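Local coordinates for protein Cyclase/dehydrase (Mycobacterium smegmatis str. MC2 155, PDB 5Z8O) that is of unknown function but, as a START-superfamily member of the polyketide cyclase and lipid transport family, probably binds a hydrophobic ligand, at residues Val63-Val68 and Leu80-His85; Gly36-Ala41 and Arg52-Ile57; Gln89-Ser94 and Val107-Glu112; Pro28-Glu33 and Glu131-Ala136. All coordinates share one frame; numbering follows the deposited sequence.

Interaction 1: Val63-Val68 and Leu80-His85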
loop_
_atom_site.group_PDB
_atom_site.type_symbol
_atom_site.label_atom_id
_atom_site.label_comp_id
_atom_site.label_asym_id
_atom_site.label_seq_id
_atom_site.Cartn_x
_atom_site.Cartn_y
_atom_site.Cartn_z
ATOM N N VAL B 63 2.435 -1.698 7.212
ATOM C CA VAL B 63 1.544 -1.583 6.062
ATOM C C VAL B 63 1.621 -2.864 5.248
ATOM O O VAL B 63 2.717 -3.336 4.925
ATOM C CB VAL B 63 1.895 -0.361 5.191
ATOM C CG1 VAL B 63 1.042 -0.341 3.935
ATOM C CG2 VAL B 63 1.700 0.920 5.985
ATOM N N PHE B 64 0.460 -3.433 4.938
ATOM C CA PHE B 64 0.367 -4.664 4.169
ATOM C C PHE B 64 -0.481 -4.419 2.929
ATOM O O PHE B 64 -1.573 -3.846 3.025
ATOM C CB PHE B 64 -0.224 -5.763 5.047
ATOM C CG PHE B 64 0.574 -6.000 6.291
ATOM C CD1 PHE B 64 1.738 -6.748 6.258
ATOM C CD2 PHE B 64 0.186 -5.424 7.490
ATOM C CE1 PHE B 64 2.485 -6.941 7.403
ATOM C CE2 PHE B 64 0.928 -5.613 8.638
ATOM C CZ PHE B 64 2.078 -6.374 8.595
ATOM N N ILE B 65 0.015 -4.855 1.774
ATOM C CA ILE B 65 -0.731 -4.815 0.522
ATOM C C ILE B 65 -1.023 -6.248 0.105
ATOM O O ILE B 65 -0.100 -7.019 -0.184
ATOM C CB ILE B 65 0.042 -4.075 -0.578
ATOM C CG1 ILE B 65 0.493 -2.700 -0.074
ATOM C CG2 ILE B 65 -0.816 -3.952 -1.829
ATOM C CD1 ILE B 65 1.907 -2.359 -0.455
ATOM N N THR B 66 -2.307 -6.603 0.059
ATOM C CA THR B 66 -2.724 -7.991 -0.075
ATOM C C THR B 66 -3.731 -8.136 -1.206
ATOM O O THR B 66 -4.597 -7.279 -1.394
ATOM C CB THR B 66 -3.345 -8.527 1.229
ATOM O OG1 THR B 66 -4.727 -8.160 1.287
ATOM C CG2 THR B 66 -2.632 -7.955 2.443
ATOM N N ALA B 67 -3.610 -9.229 -1.954
ATOM C CA ALA B 67 -4.599 -9.594 -2.952
ATOM C C ALA B 67 -5.684 -10.452 -2.311
ATOM O O ALA B 67 -5.419 -11.243 -1.399
ATOM C CB ALA B 67 -3.951 -10.351 -4.113
ATOM N N VAL B 68 -6.911 -10.289 -2.798
ATOM C CA VAL B 68 -8.079 -10.979 -2.267
ATOM C C VAL B 68 -8.630 -11.886 -3.355
ATOM O O VAL B 68 -8.784 -11.462 -4.505
ATOM C CB VAL B 68 -9.159 -9.992 -1.783
ATOM C CG1 VAL B 68 -10.321 -10.750 -1.138
ATOM C CG2 VAL B 68 -8.567 -8.986 -0.804
ATOM N N LEU B 80 -0.643 -11.873 0.798
ATOM C CA LEU B 80 0.182 -10.678 0.878
ATOM C C LEU B 80 1.014 -10.530 -0.389
ATOM O O LEU B 80 1.672 -11.475 -0.828
ATOM C CB LEU B 80 1.094 -10.745 2.102
ATOM C CG LEU B 80 2.002 -9.531 2.316
ATOM C CD1 LEU B 80 1.173 -8.307 2.676
ATOM C CD2 LEU B 80 3.051 -9.807 3.381
ATOM N N GLN B 81 0.961 -9.344 -0.988
ATOM C CA GLN B 81 1.808 -9.036 -2.132
ATOM C C GLN B 81 3.106 -8.376 -1.693
ATOM O O GLN B 81 4.176 -8.698 -2.221
ATOM C CB GLN B 81 1.061 -8.131 -3.114
ATOM C CG GLN B 81 -0.139 -8.799 -3.764
ATOM C CD GLN B 81 -1.006 -7.820 -4.514
ATOM O OE1 GLN B 81 -1.276 -6.722 -4.032
ATOM N NE2 GLN B 81 -1.463 -8.215 -5.697
ATOM N N GLN B 82 3.024 -7.443 -0.747
ATOM C CA GLN B 82 4.204 -6.815 -0.168
ATOM C C GLN B 82 3.789 -6.237 1.175
ATOM O O GLN B 82 2.729 -5.615 1.279
ATOM C CB GLN B 82 4.776 -5.719 -1.084
ATOM C CG GLN B 82 6.128 -5.129 -0.640
ATOM C CD GLN B 82 6.047 -4.227 0.586
ATOM O OE1 GLN B 82 5.002 -3.656 0.889
ATOM N NE2 GLN B 82 7.157 -4.115 1.308
ATOM N N GLY B 83 4.600 -6.467 2.198
ATOM C CA GLY B 83 4.299 -5.921 3.505
ATOM C C GLY B 83 5.553 -5.802 4.334
ATOM O O GLY B 83 6.587 -6.405 4.028
ATOM N N ASP B 84 5.456 -5.000 5.389
ATOM C CA ASP B 84 6.533 -4.941 6.363
ATOM C C ASP B 84 6.640 -6.279 7.083
ATOM O O ASP B 84 5.628 -6.929 7.363
ATOM C CB ASP B 84 6.295 -3.816 7.373
ATOM C CG ASP B 84 6.341 -2.439 6.738
ATOM O OD1 ASP B 84 7.449 -1.995 6.360
ATOM O OD2 ASP B 84 5.275 -1.793 6.632
ATOM N N HIS B 85 7.880 -6.704 7.333
ATOM C CA HIS B 85 8.211 -7.835 8.198
ATOM C C HIS B 85 7.922 -9.207 7.586
ATOM O O HIS B 85 8.521 -10.202 8.006
ATOM C CB HIS B 85 7.480 -7.709 9.541
ATOM C CG HIS B 85 7.688 -6.392 10.220
ATOM N ND1 HIS B 85 8.919 -5.979 10.681
ATOM C CD2 HIS B 85 6.821 -5.397 10.523
ATOM C CE1 HIS B 85 8.803 -4.785 11.235
ATOM N NE2 HIS B 85 7.540 -4.410 11.152
#
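I65 O takes two backbone donors from the facing chain, Q81 N at 2.7 Å and Q82 N at 3.2 Å, both lying in its carbonyl plane. Two successive residues thus face one, the definition of a classic beta bulge, and the pairing slips from I65 with Q82 to T66 with L80. Beyond it I65 N returns a bond to Q82 O (2.9 Å, N-H...O 163°). At the far end D84 replaces a strand bond with its side chain: OD2 accepts V63 N at 2.9 Å through its anti lone pair, while D84 N donates to V63 O.

On the face of F64 and T66, L80 CD1 reaches the edge of the F64 ring, close to its plane, and lies 3.7 Å from F64 CB; CG anti to the backbone N (chi1 -179°) starts the leucine in that direction. The ring also passes G83, its CD1 3.8 Å from G83 CA. The Q81 chain crosses I65 at about a right angle, its OE1 3.6 Å from I65 CG2, and that amide oxygen is held by Q50 NE2. R52 of the second subunit bridges to D84 OD2 and also bonds V63 O and Q82 OE1, so this end of the strand pair belongs to the dimer interface. The whole is a bulged antiparallel hairpin, strands 60-69 and 75-83, within the curved sheet of the START (Bet v 1-like) fold.

Interaction 2: Gly36-Ala41 and Arg52-Ile57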
loop_
_atom_site.group_PDB
_atom_site.type_symbol
_atom_site.label_atom_id
_atom_site.label_comp_id
_atom_site.label_asym_id
_atom_site.label_seq_id
_atom_site.Cartn_x
_atom_site.Cartn_y
_atom_site.Cartn_z
ATOM N N GLY B 36 -6.258 1.127 9.844
ATOM C CA GLY B 36 -6.927 1.468 8.605
ATOM C C GLY B 36 -6.940 0.297 7.655
ATOM O O GLY B 36 -6.049 -0.558 7.681
ATOM N N CYS B 37 -7.958 0.262 6.805
ATOM C CA CYS B 37 -8.027 -0.730 5.744
ATOM C C CYS B 37 -8.750 -0.092 4.573
ATOM O O CYS B 37 -9.845 0.450 4.739
ATOM C CB CYS B 37 -8.747 -2.000 6.199
ATOM S SG CYS B 37 -8.769 -3.290 4.937
ATOM N N TRP B 38 -8.135 -0.159 3.395
ATOM C CA TRP B 38 -8.669 0.498 2.214
ATOM C C TRP B 38 -8.709 -0.477 1.052
ATOM O O TRP B 38 -7.747 -1.212 0.810
ATOM C CB TRP B 38 -7.834 1.723 1.824
ATOM C CG TRP B 38 -7.787 2.764 2.883
ATOM C CD1 TRP B 38 -8.599 3.856 3.003
ATOM C CD2 TRP B 38 -6.854 2.834 3.965
ATOM N NE1 TRP B 38 -8.239 4.591 4.107
ATOM C CE2 TRP B 38 -7.166 3.988 4.712
ATOM C CE3 TRP B 38 -5.786 2.030 4.380
ATOM C CZ2 TRP B 38 -6.451 4.357 5.851
ATOM C CZ3 TRP B 38 -5.074 2.401 5.508
ATOM C CH2 TRP B 38 -5.412 3.554 6.230
ATOM N N ILE B 39 -9.828 -0.470 0.340
ATOM C CA ILE B 39 -9.976 -1.240 -0.889
ATOM C C ILE B 39 -9.232 -0.517 -2.006
ATOM O O ILE B 39 -9.551 0.631 -2.337
ATOM C CB ILE B 39 -11.458 -1.423 -1.234
ATOM C CG1 ILE B 39 -12.172 -2.111 -0.066
ATOM C CG2 ILE B 39 -11.620 -2.208 -2.528
ATOM C CD1 ILE B 39 -13.655 -2.245 -0.254
ATOM N N LEU B 40 -8.223 -1.178 -2.572
ATOM C CA LEU B 40 -7.408 -0.583 -3.627
ATOM C C LEU B 40 -7.928 -0.892 -5.025
ATOM O O LEU B 40 -7.773 -0.065 -5.933
ATOM C CB LEU B 40 -5.960 -1.068 -3.511
ATOM C CG LEU B 40 -5.197 -0.676 -2.245
ATOM C CD1 LEU B 40 -3.794 -1.271 -2.257
ATOM C CD2 LEU B 40 -5.135 0.843 -2.104
ATOM N N ALA B 41 -8.530 -2.063 -5.219
ATOM C CA ALA B 41 -9.032 -2.475 -6.521
ATOM C C ALA B 41 -10.154 -3.479 -6.312
ATOM O O ALA B 41 -10.270 -4.096 -5.251
ATOM C CB ALA B 41 -7.923 -3.076 -7.394
ATOM N N ARG B 52 -5.146 -2.391 1.150
ATOM C CA ARG B 52 -4.088 -1.890 2.016
ATOM C C ARG B 52 -4.535 -2.029 3.465
ATOM O O ARG B 52 -5.638 -1.599 3.820
ATOM C CB ARG B 52 -3.752 -0.427 1.713
ATOM C CG ARG B 52 -2.856 0.212 2.776
ATOM C CD ARG B 52 -2.532 1.687 2.506
ATOM N NE ARG B 52 -1.795 2.262 3.632
ATOM C CZ ARG B 52 -1.062 3.371 3.575
ATOM N NH1 ARG B 52 -0.948 4.043 2.438
ATOM N NH2 ARG B 52 -0.433 3.803 4.660
ATOM N N LEU B 53 -3.680 -2.619 4.299
ATOM C CA LEU B 53 -3.955 -2.799 5.720
ATOM C C LEU B 53 -2.850 -2.122 6.515
ATOM O O LEU B 53 -1.668 -2.443 6.342
ATOM C CB LEU B 53 -4.050 -4.284 6.081
ATOM C CG LEU B 53 -4.416 -4.610 7.530
ATOM C CD1 LEU B 53 -5.925 -4.577 7.716
ATOM C CD2 LEU B 53 -3.844 -5.960 7.951
ATOM N N ASP B 54 -3.231 -1.158 7.350
ATOM C CA ASP B 54 -2.319 -0.486 8.270
ATOM C C ASP B 54 -2.474 -1.035 9.684
ATOM O O ASP B 54 -3.575 -1.016 10.243
ATOM C CB ASP B 54 -2.543 1.026 8.259
ATOM C CG ASP B 54 -1.903 1.696 7.059
ATOM O OD1 ASP B 54 -1.617 0.991 6.069
ATOM O OD2 ASP B 54 -1.673 2.923 7.111
ATOM N N VAL B 55 -1.381 -1.547 10.247
ATOM C CA VAL B 55 -1.388 -2.089 11.599
ATOM C C VAL B 55 -0.471 -1.212 12.442
ATOM O O VAL B 55 0.510 -0.654 11.940
ATOM C CB VAL B 55 -0.924 -3.566 11.605
ATOM C CG1 VAL B 55 -0.759 -4.099 13.020
ATOM C CG2 VAL B 55 -1.898 -4.429 10.817
ATOM N N GLU B 56 -0.801 -1.075 13.727
ATOM C CA GLU B 56 0.038 -0.346 14.672
ATOM C C GLU B 56 0.276 -1.193 15.912
ATOM O O GLU B 56 -0.683 -1.651 16.544
ATOM C CB GLU B 56 -0.589 0.994 15.066
ATOM C CG GLU B 56 0.386 1.933 15.760
ATOM C CD GLU B 56 -0.261 3.229 16.209
ATOM O OE1 GLU B 56 -0.702 3.301 17.376
ATOM O OE2 GLU B 56 -0.326 4.175 15.396
ATOM N N ILE B 57 1.543 -1.365 16.281
ATOM C CA ILE B 57 1.923 -2.136 17.459
ATOM C C ILE B 57 2.975 -1.344 18.223
ATOM O O ILE B 57 4.048 -1.054 17.682
ATOM C CB ILE B 57 2.453 -3.530 17.088
ATOM C CG1 ILE B 57 1.338 -4.370 16.461
ATOM C CG2 ILE B 57 3.020 -4.221 18.316
ATOM C CD1 ILE B 57 1.816 -5.659 15.835
#
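The six-membered rim of the W38 indole carries the side-chain contact: D54 CG sits at its edge, near the ring plane, 3.6 Å from W38 CZ3, with the carboxylate turned 76° from the indole. R52 lies beside the same ring and points the same way. Its chain, extended from CG to NE, runs past the indole with R52 CD 3.8 Å from W38 CE3, and the guanidinium plane is inclined 70° to the indole. At the guanidinium edge, in plane, is D54 CG. R52 grips the acid side-on: NE donates to D54 OD1 at 2.8 Å and NH2 to the syn lone pair of D54 OD2 at 2.9 Å.

Beneath this cluster segments 36-41 and 52-57 run antiparallel at 175°. W38 and R52 form a hydrogen-bonded pair, W38 N to R52 O and R52 N to W38 O both 2.9 Å. D54 N bonds G36 O, whereas the return bond from G36 N is weak. On the opposite face C37 CB meets L53 CD1 at 4.1 Å.

D54 fixes the NE side of the guanidinium, while the second subunit holds NH1 and shares NH2; with D84 of that subunit as the second acid, the two carboxylates probably balance the charge of R52.

Interaction 3: Gln89-Ser94 and Val107-Glu112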
loop_
_atom_site.group_PDB
_atom_site.type_symbol
_atom_site.label_atom_id
_atom_site.label_comp_id
_atom_site.label_asym_id
_atom_site.label_seq_id
_atom_site.Cartn_x
_atom_site.Cartn_y
_atom_site.Cartn_z
ATOM N N GLN B 89 2.168 -14.137 3.483
ATOM C CA GLN B 89 1.058 -14.260 4.424
ATOM C C GLN B 89 -0.176 -14.662 3.629
ATOM O O GLN B 89 -0.739 -13.845 2.893
ATOM C CB GLN B 89 0.825 -12.968 5.199
ATOM C CG GLN B 89 -0.230 -13.103 6.283
ATOM C CD GLN B 89 -1.550 -12.498 5.880
ATOM O OE1 GLN B 89 -1.605 -11.644 4.994
ATOM N NE2 GLN B 89 -2.629 -12.943 6.515
ATOM N N GLU B 90 -0.572 -15.925 3.750
ATOM C CA GLU B 90 -1.735 -16.460 3.057
ATOM C C GLU B 90 -2.760 -16.891 4.095
ATOM O O GLU B 90 -2.462 -17.734 4.949
ATOM C CB GLU B 90 -1.332 -17.626 2.158
ATOM C CG GLU B 90 -0.376 -17.217 1.046
ATOM C CD GLU B 90 0.035 -18.386 0.174
ATOM O OE1 GLU B 90 -0.417 -19.516 0.452
ATOM O OE2 GLU B 90 0.828 -18.178 -0.768
ATOM N N GLN B 91 -3.950 -16.292 4.043
ATOM C CA GLN B 91 -4.987 -16.529 5.039
ATOM C C GLN B 91 -6.294 -16.891 4.349
ATOM O O GLN B 91 -6.737 -16.180 3.442
ATOM C CB GLN B 91 -5.180 -15.304 5.937
ATOM C CG GLN B 91 -6.168 -15.535 7.067
ATOM C CD GLN B 91 -6.063 -14.491 8.155
ATOM O OE1 GLN B 91 -5.764 -14.809 9.304
ATOM N NE2 GLN B 91 -6.318 -13.238 7.801
ATOM N N ARG B 92 -6.904 -17.998 4.770
ATOM C CA ARG B 92 -8.144 -18.487 4.180
ATOM C C ARG B 92 -9.235 -18.543 5.241
ATOM O O ARG B 92 -9.040 -19.151 6.300
ATOM C CB ARG B 92 -7.933 -19.871 3.552
ATOM C CG ARG B 92 -9.130 -20.423 2.808
ATOM C CD ARG B 92 -8.852 -21.837 2.319
ATOM N NE ARG B 92 -7.598 -21.894 1.571
ATOM C CZ ARG B 92 -7.494 -21.723 0.256
ATOM N NH1 ARG B 92 -8.574 -21.483 -0.474
ATOM N NH2 ARG B 92 -6.306 -21.792 -0.329
ATOM N N PHE B 93 -10.370 -17.899 4.966
ATOM C CA PHE B 93 -11.566 -17.989 5.799
ATOM C C PHE B 93 -12.601 -18.869 5.114
ATOM O O PHE B 93 -12.923 -18.646 3.944
ATOM C CB PHE B 93 -12.184 -16.613 6.063
ATOM C CG PHE B 93 -11.274 -15.651 6.762
ATOM C CD1 PHE B 93 -10.476 -14.779 6.040
ATOM C CD2 PHE B 93 -11.235 -15.600 8.146
ATOM C CE1 PHE B 93 -9.647 -13.882 6.687
ATOM C CE2 PHE B 93 -10.408 -14.708 8.798
ATOM C CZ PHE B 93 -9.614 -13.847 8.067
ATOM N N SER B 94 -13.130 -19.853 5.843
ATOM C CA SER B 94 -14.202 -20.718 5.358
ATOM C C SER B 94 -15.371 -20.662 6.335
ATOM O O SER B 94 -15.192 -20.905 7.534
ATOM C CB SER B 94 -13.709 -22.154 5.179
ATOM O OG SER B 94 -12.668 -22.207 4.218
ATOM N N VAL B 107 -10.236 -20.870 9.853
ATOM C CA VAL B 107 -9.202 -19.928 9.426
ATOM C C VAL B 107 -7.876 -20.671 9.348
ATOM O O VAL B 107 -7.444 -21.287 10.331
ATOM C CB VAL B 107 -9.096 -18.718 10.367
ATOM C CG1 VAL B 107 -8.215 -17.642 9.741
ATOM C CG2 VAL B 107 -10.474 -18.162 10.675
ATOM N N ASP B 108 -7.234 -20.617 8.182
ATOM C CA ASP B 108 -5.873 -21.100 8.000
ATOM C C ASP B 108 -4.954 -19.912 7.750
ATOM O O ASP B 108 -5.297 -19.008 6.985
ATOM C CB ASP B 108 -5.773 -22.078 6.828
ATOM C CG ASP B 108 -6.628 -23.307 7.022
ATOM O OD1 ASP B 108 -7.045 -23.897 6.006
ATOM O OD2 ASP B 108 -6.886 -23.685 8.184
ATOM N N LEU B 109 -3.783 -19.916 8.384
ATOM C CA LEU B 109 -2.826 -18.828 8.231
ATOM C C LEU B 109 -1.436 -19.402 7.999
ATOM O O LEU B 109 -0.939 -20.184 8.814
ATOM C CB LEU B 109 -2.839 -17.913 9.456
ATOM C CG LEU B 109 -1.808 -16.787 9.447
ATOM C CD1 LEU B 109 -2.173 -15.739 8.391
ATOM C CD2 LEU B 109 -1.697 -16.159 10.826
ATOM N N ASP B 110 -0.822 -19.017 6.883
ATOM C CA ASP B 110 0.480 -19.524 6.463
ATOM C C ASP B 110 1.381 -18.320 6.224
ATOM O O ASP B 110 1.186 -17.586 5.249
ATOM C CB ASP B 110 0.353 -20.389 5.208
ATOM C CG ASP B 110 1.612 -21.175 4.912
ATOM O OD1 ASP B 110 2.474 -21.275 5.809
ATOM O OD2 ASP B 110 1.730 -21.703 3.788
ATOM N N VAL B 111 2.357 -18.104 7.110
ATOM C CA VAL B 111 3.173 -16.898 7.067
ATOM C C VAL B 111 4.654 -17.253 6.971
ATOM O O VAL B 111 5.104 -18.325 7.386
ATOM C CB VAL B 111 2.923 -15.982 8.285
ATOM C CG1 VAL B 111 1.460 -15.608 8.376
ATOM C CG2 VAL B 111 3.371 -16.659 9.564
ATOM N N GLU B 112 5.412 -16.303 6.423
ATOM C CA GLU B 112 6.867 -16.312 6.349
ATOM C C GLU B 112 7.308 -14.933 6.816
ATOM O O GLU B 112 6.756 -13.928 6.360
ATOM C CB GLU B 112 7.366 -16.506 4.903
ATOM C CG GLU B 112 7.363 -17.886 4.221
ATOM C CD GLU B 112 7.844 -19.032 5.071
ATOM O OE1 GLU B 112 7.238 -20.119 4.996
ATOM O OE2 GLU B 112 8.839 -18.855 5.800
HETATM O O HOH W 1 -5.355 -22.815 3.249
#
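V107 and L109 set their methyl groups beside Q89, Q91 and F93 in an antiparallel beta hairpin, strands 86-97 and 103-113, of the Bet v 1-like sheet. The short segments run at 179° with axes 4.6 Å apart. Of the twelve residues V107 loses the most surface (72 Å²): its CG2 lies 3.7 Å from F93 CD2, the two side chains pointing the same way, while CG1 meets both F93 CE2 and Q91 OE1. Q89, E90 and D108 come next, about equally. The Q89 chain is bent at chi2 (-103°), which brings CD near L109 CD1; Q89 NE2 then stands 3.4 Å from L109 CD1, and Q89 CG touches V111 CG1. Helix 119-144 lies against this face, L130 on V107 and Q91, A126 on L109.

The opposite face is charged. E90 and D110, a hydrogen-bonded pair with E90 N to D110 O at 2.8 Å, set like charges near one another, OE1 and OD2 4.5 Å apart; K88 NZ forms a salt bridge with D110 OD2, which should ease the repulsion. R92 and D108 also pair through their backbones, but their side chains turn to Q75 and S5 for their main polar partners. A water still links them: it accepts from R92 NE at 2.9 Å, in the guanidinium plane, and donates weakly to D108 OD1 at 3.4 Å.

Interaction 4: Pro28-Glu33 and Glu131-Ala136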
loop_
_atom_site.group_PDB
_atom_site.type_symbol
_atom_site.label_atom_id
_atom_site.label_comp_id
_atom_site.label_asym_id
_atom_site.label_seq_id
_atom_site.Cartn_x
_atom_site.Cartn_y
_atom_site.Cartn_z
ATOM N N PRO B 28 -10.937 -1.877 11.122
ATOM C CA PRO B 28 -10.387 -1.091 12.239
ATOM C C PRO B 28 -11.371 -0.845 13.370
ATOM O O PRO B 28 -10.932 -0.606 14.500
ATOM C CB PRO B 28 -9.969 0.227 11.570
ATOM C CG PRO B 28 -9.792 -0.111 10.129
ATOM C CD PRO B 28 -10.844 -1.135 9.849
ATOM N N GLN B 29 -12.680 -0.926 13.110
ATOM C CA GLN B 29 -13.676 -0.647 14.145
ATOM C C GLN B 29 -13.674 -1.696 15.250
ATOM O O GLN B 29 -14.029 -1.385 16.394
ATOM C CB GLN B 29 -15.071 -0.554 13.527
ATOM C CG GLN B 29 -15.236 0.568 12.521
ATOM C CD GLN B 29 -16.566 0.496 11.794
ATOM O OE1 GLN B 29 -17.520 -0.115 12.279
ATOM N NE2 GLN B 29 -16.634 1.115 10.620
ATOM N N TRP B 30 -13.281 -2.931 14.944
ATOM C CA TRP B 30 -13.348 -4.018 15.912
ATOM C C TRP B 30 -12.012 -4.719 16.127
ATOM O O TRP B 30 -11.954 -5.682 16.900
ATOM C CB TRP B 30 -14.443 -5.026 15.516
ATOM C CG TRP B 30 -14.360 -5.584 14.118
ATOM C CD1 TRP B 30 -14.821 -4.995 12.976
ATOM C CD2 TRP B 30 -13.846 -6.865 13.728
ATOM N NE1 TRP B 30 -14.594 -5.812 11.894
ATOM C CE2 TRP B 30 -13.998 -6.968 12.328
ATOM C CE3 TRP B 30 -13.254 -7.928 14.421
ATOM C CZ2 TRP B 30 -13.582 -8.090 11.611
ATOM C CZ3 TRP B 30 -12.843 -9.042 13.706
ATOM C CH2 TRP B 30 -13.009 -9.113 12.315
ATOM N N ASN B 31 -10.954 -4.293 15.445
ATOM C CA ASN B 31 -9.597 -4.787 15.689
ATOM C C ASN B 31 -8.739 -3.645 16.218
ATOM O O ASN B 31 -8.443 -2.698 15.462
ATOM C CB ASN B 31 -8.992 -5.377 14.417
ATOM C CG ASN B 31 -9.719 -6.620 13.953
ATOM O OD1 ASN B 31 -10.594 -6.557 13.088
ATOM N ND2 ASN B 31 -9.368 -7.761 14.535
ATOM N N PRO B 32 -8.318 -3.670 17.487
ATOM C CA PRO B 32 -7.585 -2.515 18.042
ATOM C C PRO B 32 -6.255 -2.220 17.364
ATOM O O PRO B 32 -5.852 -1.050 17.306
ATOM C CB PRO B 32 -7.386 -2.908 19.514
ATOM C CG PRO B 32 -8.479 -3.883 19.799
ATOM C CD PRO B 32 -8.676 -4.652 18.526
ATOM N N GLU B 33 -5.567 -3.232 16.842
ATOM C CA GLU B 33 -4.249 -3.059 16.245
ATOM C C GLU B 33 -4.307 -2.729 14.760
ATOM O O GLU B 33 -3.260 -2.481 14.154
ATOM C CB GLU B 33 -3.430 -4.337 16.436
ATOM C CG GLU B 33 -3.298 -4.767 17.879
ATOM C CD GLU B 33 -3.243 -6.273 18.012
ATOM O OE1 GLU B 33 -2.751 -6.936 17.075
ATOM O OE2 GLU B 33 -3.717 -6.796 19.043
ATOM N N GLU B 131 -6.102 -16.629 17.599
ATOM C CA GLU B 131 -6.917 -16.557 18.813
ATOM C C GLU B 131 -7.474 -15.165 18.975
ATOM O O GLU B 131 -8.583 -14.955 19.493
ATOM C CB GLU B 131 -6.053 -16.882 20.033
ATOM C CG GLU B 131 -5.795 -18.322 20.229
ATOM C CD GLU B 131 -7.084 -19.019 20.534
ATOM O OE1 GLU B 131 -7.291 -20.157 20.073
ATOM O OE2 GLU B 131 -7.914 -18.392 21.230
ATOM N N HIS B 132 -6.652 -14.217 18.557
ATOM C CA HIS B 132 -6.738 -12.814 18.867
ATOM C C HIS B 132 -7.819 -12.197 17.988
ATOM O O HIS B 132 -8.727 -11.511 18.467
ATOM C CB HIS B 132 -5.321 -12.343 18.573
ATOM C CG HIS B 132 -4.507 -12.192 19.801
ATOM N ND1 HIS B 132 -4.183 -11.014 20.403
ATOM C CD2 HIS B 132 -4.052 -13.161 20.614
ATOM C CE1 HIS B 132 -3.459 -11.261 21.480
ATOM N NE2 HIS B 132 -3.398 -12.552 21.644
ATOM N N LEU B 133 -7.764 -12.554 16.703
ATOM C CA LEU B 133 -8.819 -12.331 15.718
ATOM C C LEU B 133 -10.120 -13.038 16.094
ATOM O O LEU B 133 -11.215 -12.494 15.897
ATOM C CB LEU B 133 -8.312 -12.857 14.385
ATOM C CG LEU B 133 -9.271 -12.848 13.221
ATOM C CD1 LEU B 133 -9.575 -11.407 12.874
ATOM C CD2 LEU B 133 -8.666 -13.622 12.058
ATOM N N ALA B 134 -10.023 -14.286 16.562
ATOM C CA ALA B 134 -11.217 -15.038 16.938
ATOM C C ALA B 134 -11.940 -14.357 18.093
ATOM O O ALA B 134 -13.165 -14.189 18.061
ATOM C CB ALA B 134 -10.837 -16.473 17.306
ATOM N N LYS B 135 -11.194 -13.938 19.116
ATOM C CA LYS B 135 -11.803 -13.181 20.206
ATOM C C LYS B 135 -12.367 -11.856 19.707
ATOM O O LYS B 135 -13.456 -11.440 20.120
ATOM C CB LYS B 135 -10.783 -12.940 21.320
ATOM C CG LYS B 135 -11.357 -12.229 22.535
ATOM C CD LYS B 135 -10.271 -11.872 23.540
ATOM C CE LYS B 135 -10.783 -11.977 24.969
ATOM N NZ LYS B 135 -12.069 -11.250 25.162
ATOM N N ALA B 136 -11.639 -11.180 18.814
ATOM C CA ALA B 136 -12.120 -9.908 18.285
ATOM C C ALA B 136 -13.381 -10.100 17.452
ATOM O O ALA B 136 -14.320 -9.299 17.543
ATOM C CB ALA B 136 -11.021 -9.233 17.464
HETATM O O HOH W 2 -14.296 -7.019 18.741
#
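W30 and N31 meet L133 and A136 in a surface contact, one where the end of helix 27-30 and the residues that follow it rest against the long C-terminal helix 119-144. It is chiefly packing, without a direct hydrogen bond between the segments, and buries 208 Å² over both sides.

The indole of W30 supplies the main apolar surface. A chi1 of 54° sets its CG between the backbone N and the carbonyl carbon; the benzene ring is what touches the helix. W30 CE3 lies 4.0 Å from A136 CB and 3.6 Å from A136 O, and W30 CZ3 is 4.1 Å from L133 CD1. The indole and the leucine chain cross at a slant. A136 directs its CB toward segment 28-33, where the methyl also lies 3.7 Å from W30 O, so backbone as well as ring helps to surround it. The side-chain amide of N31 packs beside L133 CD1 and A136 CB.

A water provides the polar link. It donates to A136 O at 2.6 Å and to W30 O at 3.3 Å, joining the long helix to the W30 backbone. Farther along, E33 OE2 approaches the edge of the H132 ring, near its plane, but stays 4.5 Å from H132 ND1, too far for a bond.

Neighbouring residues widen the seam: W30 also packs on L137 and R140, and Q29 OE1 accepts from R140 NH2. The arrangement is consistent with the helix-grip fold of START and Bet v 1-like domains, in which the curved sheet grips the long C-terminal helix and short helices lie near it.

How the interactions relate
From the N terminus, helix 27-30 and the loop after it open interaction 4, which closes only at helix 119-144 and so encloses the other three. Within that span the hairpins close in series, none crossing another: interaction 2 joins strands 34-42 and 48-57, interaction 1 strands 60-69 and 75-83, interaction 3 strands 86-97 and 103-113. Backbone bonds tie them into one sheet, F64 N to L53 O between interactions 2 and 1, and L80 N to Q89 O between 1 and 3. Interaction 4 touches interactions 2 and 3, E33 O accepting from E56 N, and L133 packing on F93. Interactions 1 and 2 also meet the second subunit.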